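Local coordinates for calcium-dependent protein kinase, putative (Plasmodium falciparum, PDB 3MSE) that probably phosphorylates serine and threonine residues of proteins in response to calcium, which its C-terminal EF-hand domain, the part described here, binds, at residues A[117-122]-A[130-135]; A[145-150]-A[173-178]. All coordinates share one frame; numbering follows the deposited sequence.

Contact 1: residues A[117-122]-A[130-135]; sequences IDKDED and IVSLVH. With CA (calcium ion), chain B.
Lys119 reaches from the calcium loop to Ser132, and this one polar link joins the two segments of an EF-hand. Lys119 NZ donates to Ser132 OG at 2.8 Å. A lysine suits the place because its long chain, bent at chi3 (93°), lays CD alongside the serine hydroxyl before the ammonium arrives.

The apolar contacts come from Ile117, the last residue of helix 109-117. Ile117 CD1 lies 4.1 Å from Leu133 CD2, and its CG2 branch lies 4.2 Å from Ile130 CD1, so the branched side chain meets two residues of the outgoing helix.

Calcium organises the loop. Asp118 OD2 binds it through a single oxygen at 2.3 Å, whereas Asp122 gives both OD1 and OD2, at 2.7 and 2.6 Å. Two waters, Tyr124 O and Asp129 complete the shell; water 1 also accepts from Asp120 N. Asp118 OD1, the oxygen turned from the metal, accepts from Gly123 N, so one carboxylate serves ion and loop backbone together.

Helix 127-133 follows the loop and packs on the end of helix 109-117 through Ile117. Ile117 and Leu133 pack on Ile26 of the long helix 18-48, while Ile130 turns to helix 141-152.

Contact 2: residues A[145-150]-A[173-178]; sequences DNFFLS and KDYMLS
Phe147 and Ser150, one turn apart on helix 141-152, both meet Tyr175 of helix 169-177, in the helical C-terminal part of an EF-hand domain. The pairing is consistent with the last helix-loop-helix unit of a CDPK EF-hand domain, whose connecting region is partly unmodelled. No calcium ion is modelled in this unit; the one bound by residues of the 118-129 loop is about 12 Å from the Phe147 side chain.

Phe147 comes first, with a flat, wholly apolar side chain suited to a buried place. With CG anti to the backbone N (chi1 168°), the ring is carried across to Tyr175, forming an offset edge-to-face pair. The Phe147 edge is directed at the Tyr175 face, with the planes at 87° and the centroids 5.9 Å apart. Phe147 CE2 and Tyr175 CE2 approach to 4.1 Å. Beyond the tyrosine, Phe147 also touches Ile19 and Ile23 of helix 18-48 and Ile167, so the ring is enclosed by several parts of the domain.

Ser150 lies one turn on, where the backbones come closest, 7.6 Å between Ser150 CA and Tyr175 CA. A small side chain suits this spot, since the tyrosine ring comes right against it. Tyr175 in turn extends its ring from its own helix toward helix 141-152. Tyr175 CD1 lies 3.7 Å from Ser150 O, and Tyr175 CE1 packs 3.6 Å from Ser150 CB.

After the short helix 4-13, the long helix 18-48 supplies a surface for both contacts. Contact 1 then closes the short calcium loop between helices 109-117 and 127-133. Contact 2 opens only after it is complete and closes a longer excursion, from helix 141-152 to helix 169-177, part of which is not modelled. The two are therefore in series and neither nest nor cross. Their centres are about 16 Å apart, yet they meet at Ile130: its CG1 is 3.5 Å from Phe148 CE2, and its CD1 is 3.7 Å from Phe147 CE1. Through this isoleucine the calcium-bound hand is packed directly against helix 141-152, which contact 2 ties to helix 169-177.

Contact 1: residues A[117-122]-A[130-135]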
# COMPACT_ATOMS: atom_id res chain seq x y z
N ILE A 117 9.02 -8.87 -13.20
CA ILE A 117 10.38 -9.18 -13.64
C ILE A 117 10.47 -10.54 -14.35
O ILE A 117 11.20 -10.70 -15.32
CB ILE A 117 11.40 -9.08 -12.48
CG1 ILE A 117 11.47 -7.63 -11.94
CG2 ILE A 117 12.78 -9.53 -12.94
CD1 ILE A 117 12.12 -7.52 -10.56
N ASP A 118 9.72 -11.52 -13.84
CA ASP A 118 9.64 -12.85 -14.43
C ASP A 118 8.77 -12.76 -15.70
O ASP A 118 7.57 -13.06 -15.66
CB ASP A 118 9.03 -13.78 -13.39
CG ASP A 118 8.79 -15.19 -13.91
OD1 ASP A 118 7.93 -15.87 -13.31
OD2 ASP A 118 9.47 -15.61 -14.88
N LYS A 119 9.37 -12.32 -16.80
CA LYS A 119 8.61 -12.01 -18.03
C LYS A 119 7.76 -13.20 -18.48
O LYS A 119 6.60 -13.03 -18.86
CB LYS A 119 9.55 -11.59 -19.18
CG LYS A 119 10.14 -10.19 -19.08
CD LYS A 119 11.31 -10.01 -20.10
CE LYS A 119 10.86 -9.41 -21.47
NZ LYS A 119 12.01 -9.05 -22.44
N ASP A 120 8.35 -14.39 -18.42
CA ASP A 120 7.73 -15.61 -18.95
C ASP A 120 6.94 -16.42 -17.92
O ASP A 120 6.54 -17.56 -18.19
CB ASP A 120 8.79 -16.48 -19.64
CG ASP A 120 9.41 -15.79 -20.85
OD1 ASP A 120 8.65 -15.26 -21.69
OD2 ASP A 120 10.66 -15.78 -20.96
N GLU A 121 6.72 -15.82 -16.75
CA GLU A 121 5.83 -16.37 -15.71
C GLU A 121 6.14 -17.82 -15.35
O GLU A 121 5.23 -18.61 -15.07
CB GLU A 121 4.37 -16.22 -16.13
CG GLU A 121 3.97 -14.80 -16.48
CD GLU A 121 2.57 -14.70 -17.03
OE1 GLU A 121 1.82 -15.70 -16.95
OE2 GLU A 121 2.20 -13.62 -17.55
N ASP A 122 7.42 -18.17 -15.37
CA ASP A 122 7.87 -19.52 -15.03
C ASP A 122 8.19 -19.69 -13.54
O ASP A 122 8.56 -20.78 -13.11
CB ASP A 122 9.08 -19.89 -15.89
CG ASP A 122 10.11 -18.77 -15.95
OD1 ASP A 122 10.19 -18.08 -17.00
OD2 ASP A 122 10.82 -18.56 -14.94
N ILE A 130 16.75 -10.14 -15.86
CA ILE A 130 17.43 -8.94 -15.35
C ILE A 130 18.02 -8.13 -16.50
O ILE A 130 17.95 -6.90 -16.49
CB ILE A 130 18.54 -9.29 -14.31
CG1 ILE A 130 17.94 -9.99 -13.08
CG2 ILE A 130 19.33 -8.03 -13.90
CD1 ILE A 130 16.93 -9.16 -12.28
N VAL A 131 18.58 -8.82 -17.50
CA VAL A 131 19.03 -8.14 -18.72
C VAL A 131 17.86 -7.33 -19.30
O VAL A 131 18.01 -6.17 -19.71
CB VAL A 131 19.59 -9.14 -19.76
CG1 VAL A 131 19.91 -8.45 -21.11
CG2 VAL A 131 20.84 -9.85 -19.22
N SER A 132 16.67 -7.92 -19.28
CA SER A 132 15.52 -7.24 -19.84
C SER A 132 15.10 -6.06 -18.97
O SER A 132 14.82 -4.96 -19.47
CB SER A 132 14.36 -8.22 -20.03
OG SER A 132 13.24 -7.51 -20.52
N LEU A 133 15.07 -6.30 -17.66
CA LEU A 133 14.74 -5.26 -16.70
C LEU A 133 15.61 -4.01 -16.91
O LEU A 133 15.13 -2.89 -16.77
CB LEU A 133 14.89 -5.79 -15.25
CG LEU A 133 14.53 -4.82 -14.12
CD1 LEU A 133 13.06 -4.45 -14.18
CD2 LEU A 133 14.86 -5.43 -12.77
N VAL A 134 16.88 -4.19 -17.27
CA VAL A 134 17.77 -3.05 -17.40
C VAL A 134 17.97 -2.60 -18.84
O VAL A 134 18.94 -1.87 -19.15
CB VAL A 134 19.13 -3.30 -16.68
CG1 VAL A 134 18.86 -3.66 -15.22
CG2 VAL A 134 19.93 -4.40 -17.36
N HIS A 135 17.05 -3.00 -19.71
CA HIS A 135 17.17 -2.75 -21.16
C HIS A 135 17.23 -1.24 -21.48
O HIS A 135 17.80 -0.84 -22.49
CB HIS A 135 16.01 -3.42 -21.92
CG HIS A 135 14.75 -2.62 -21.89
ND1 HIS A 135 13.96 -2.53 -20.77
CD2 HIS A 135 14.19 -1.80 -22.81
CE1 HIS A 135 12.95 -1.72 -21.01
NE2 HIS A 135 13.06 -1.26 -22.24
CA CA B . 11.56 -16.20 -15.69
O HOH W 1 10.83 -15.20 -17.64
O HOH W 2 13.20 -16.95 -16.54

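Contact 2: residues A[145-150]-A[173-178]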
# COMPACT_ATOMS: atom_id res chain seq x y z
N ASP A 145 25.82 -9.60 -12.73
CA ASP A 145 26.47 -10.70 -12.00
C ASP A 145 26.60 -10.41 -10.52
O ASP A 145 26.31 -11.28 -9.71
CB ASP A 145 27.85 -11.02 -12.60
CG ASP A 145 27.77 -11.90 -13.83
OD1 ASP A 145 26.87 -12.77 -13.89
OD2 ASP A 145 28.60 -11.71 -14.74
N ASN A 146 27.02 -9.20 -10.18
CA ASN A 146 27.03 -8.71 -8.79
C ASN A 146 25.70 -8.91 -8.09
O ASN A 146 25.65 -9.40 -6.96
CB ASN A 146 27.40 -7.22 -8.74
CG ASN A 146 28.83 -6.95 -9.18
OD1 ASN A 146 29.64 -7.88 -9.33
ND2 ASN A 146 29.16 -5.67 -9.40
N PHE A 147 24.61 -8.55 -8.78
CA PHE A 147 23.28 -8.67 -8.20
C PHE A 147 22.92 -10.12 -7.86
O PHE A 147 22.35 -10.39 -6.80
CB PHE A 147 22.23 -8.02 -9.11
CG PHE A 147 20.81 -8.34 -8.73
CD1 PHE A 147 20.09 -9.29 -9.44
CD2 PHE A 147 20.20 -7.70 -7.65
CE1 PHE A 147 18.78 -9.60 -9.09
CE2 PHE A 147 18.90 -8.00 -7.29
CZ PHE A 147 18.18 -8.95 -8.02
N PHE A 148 23.27 -11.05 -8.75
CA PHE A 148 22.98 -12.47 -8.53
C PHE A 148 23.79 -13.06 -7.38
O PHE A 148 23.29 -13.89 -6.60
CB PHE A 148 23.14 -13.29 -9.82
CG PHE A 148 21.91 -13.29 -10.69
CD1 PHE A 148 20.94 -14.28 -10.55
CD2 PHE A 148 21.70 -12.29 -11.64
CE1 PHE A 148 19.80 -14.28 -11.34
CE2 PHE A 148 20.56 -12.28 -12.43
CZ PHE A 148 19.61 -13.27 -12.28
N LEU A 149 25.04 -12.61 -7.25
CA LEU A 149 25.89 -13.01 -6.15
C LEU A 149 25.33 -12.50 -4.82
O LEU A 149 25.26 -13.25 -3.83
CB LEU A 149 27.34 -12.55 -6.39
CG LEU A 149 28.05 -13.26 -7.56
CD1 LEU A 149 29.33 -12.54 -8.00
CD2 LEU A 149 28.33 -14.76 -7.26
N SER A 150 24.90 -11.23 -4.80
CA SER A 150 24.27 -10.64 -3.62
C SER A 150 23.04 -11.43 -3.16
O SER A 150 22.92 -11.79 -1.99
CB SER A 150 23.94 -9.17 -3.84
OG SER A 150 25.12 -8.41 -4.07
N LYS A 173 12.58 -12.36 -2.22
CA LYS A 173 12.00 -11.74 -1.04
C LYS A 173 13.03 -11.60 0.07
O LYS A 173 13.12 -10.55 0.71
CB LYS A 173 10.80 -12.55 -0.54
CG LYS A 173 10.03 -11.90 0.61
CD LYS A 173 9.64 -12.93 1.65
CE LYS A 173 8.29 -13.58 1.37
NZ LYS A 173 7.19 -12.99 2.20
N ASP A 174 13.79 -12.66 0.29
CA ASP A 174 14.81 -12.67 1.34
C ASP A 174 15.89 -11.64 1.07
O ASP A 174 16.32 -10.95 1.99
CB ASP A 174 15.43 -14.07 1.49
CG ASP A 174 14.49 -15.08 2.15
OD1 ASP A 174 13.43 -14.69 2.70
OD2 ASP A 174 14.81 -16.29 2.10
N TYR A 175 16.32 -11.53 -0.19
CA TYR A 175 17.32 -10.50 -0.51
C TYR A 175 16.78 -9.09 -0.28
O TYR A 175 17.42 -8.28 0.39
CB TYR A 175 17.91 -10.63 -1.91
CG TYR A 175 18.83 -9.46 -2.23
CD1 TYR A 175 20.12 -9.41 -1.70
CD2 TYR A 175 18.40 -8.39 -3.01
CE1 TYR A 175 20.97 -8.33 -1.97
CE2 TYR A 175 19.23 -7.30 -3.29
CZ TYR A 175 20.51 -7.28 -2.76
OH TYR A 175 21.33 -6.21 -3.03
N MET A 176 15.61 -8.79 -0.83
CA MET A 176 15.07 -7.43 -0.74
C MET A 176 14.87 -7.02 0.71
O MET A 176 15.25 -5.91 1.10
CB MET A 176 13.78 -7.28 -1.55
CG MET A 176 13.95 -7.42 -3.06
SD MET A 176 15.09 -6.21 -3.80
CE MET A 176 14.25 -4.68 -3.41
N LEU A 177 14.30 -7.91 1.51
CA LEU A 177 14.08 -7.66 2.95
C LEU A 177 15.37 -7.34 3.70
O LEU A 177 15.39 -6.47 4.54
CB LEU A 177 13.35 -8.81 3.62
CG LEU A 177 11.85 -8.93 3.35
CD1 LEU A 177 11.33 -10.27 3.85
CD2 LEU A 177 11.07 -7.78 3.97
N SER A 178 16.45 -8.04 3.36
CA SER A 178 17.75 -7.78 3.98
C SER A 178 18.36 -6.42 3.64
O SER A 178 19.35 -6.02 4.24
CB SER A 178 18.73 -8.86 3.56
OG SER A 178 19.22 -8.59 2.26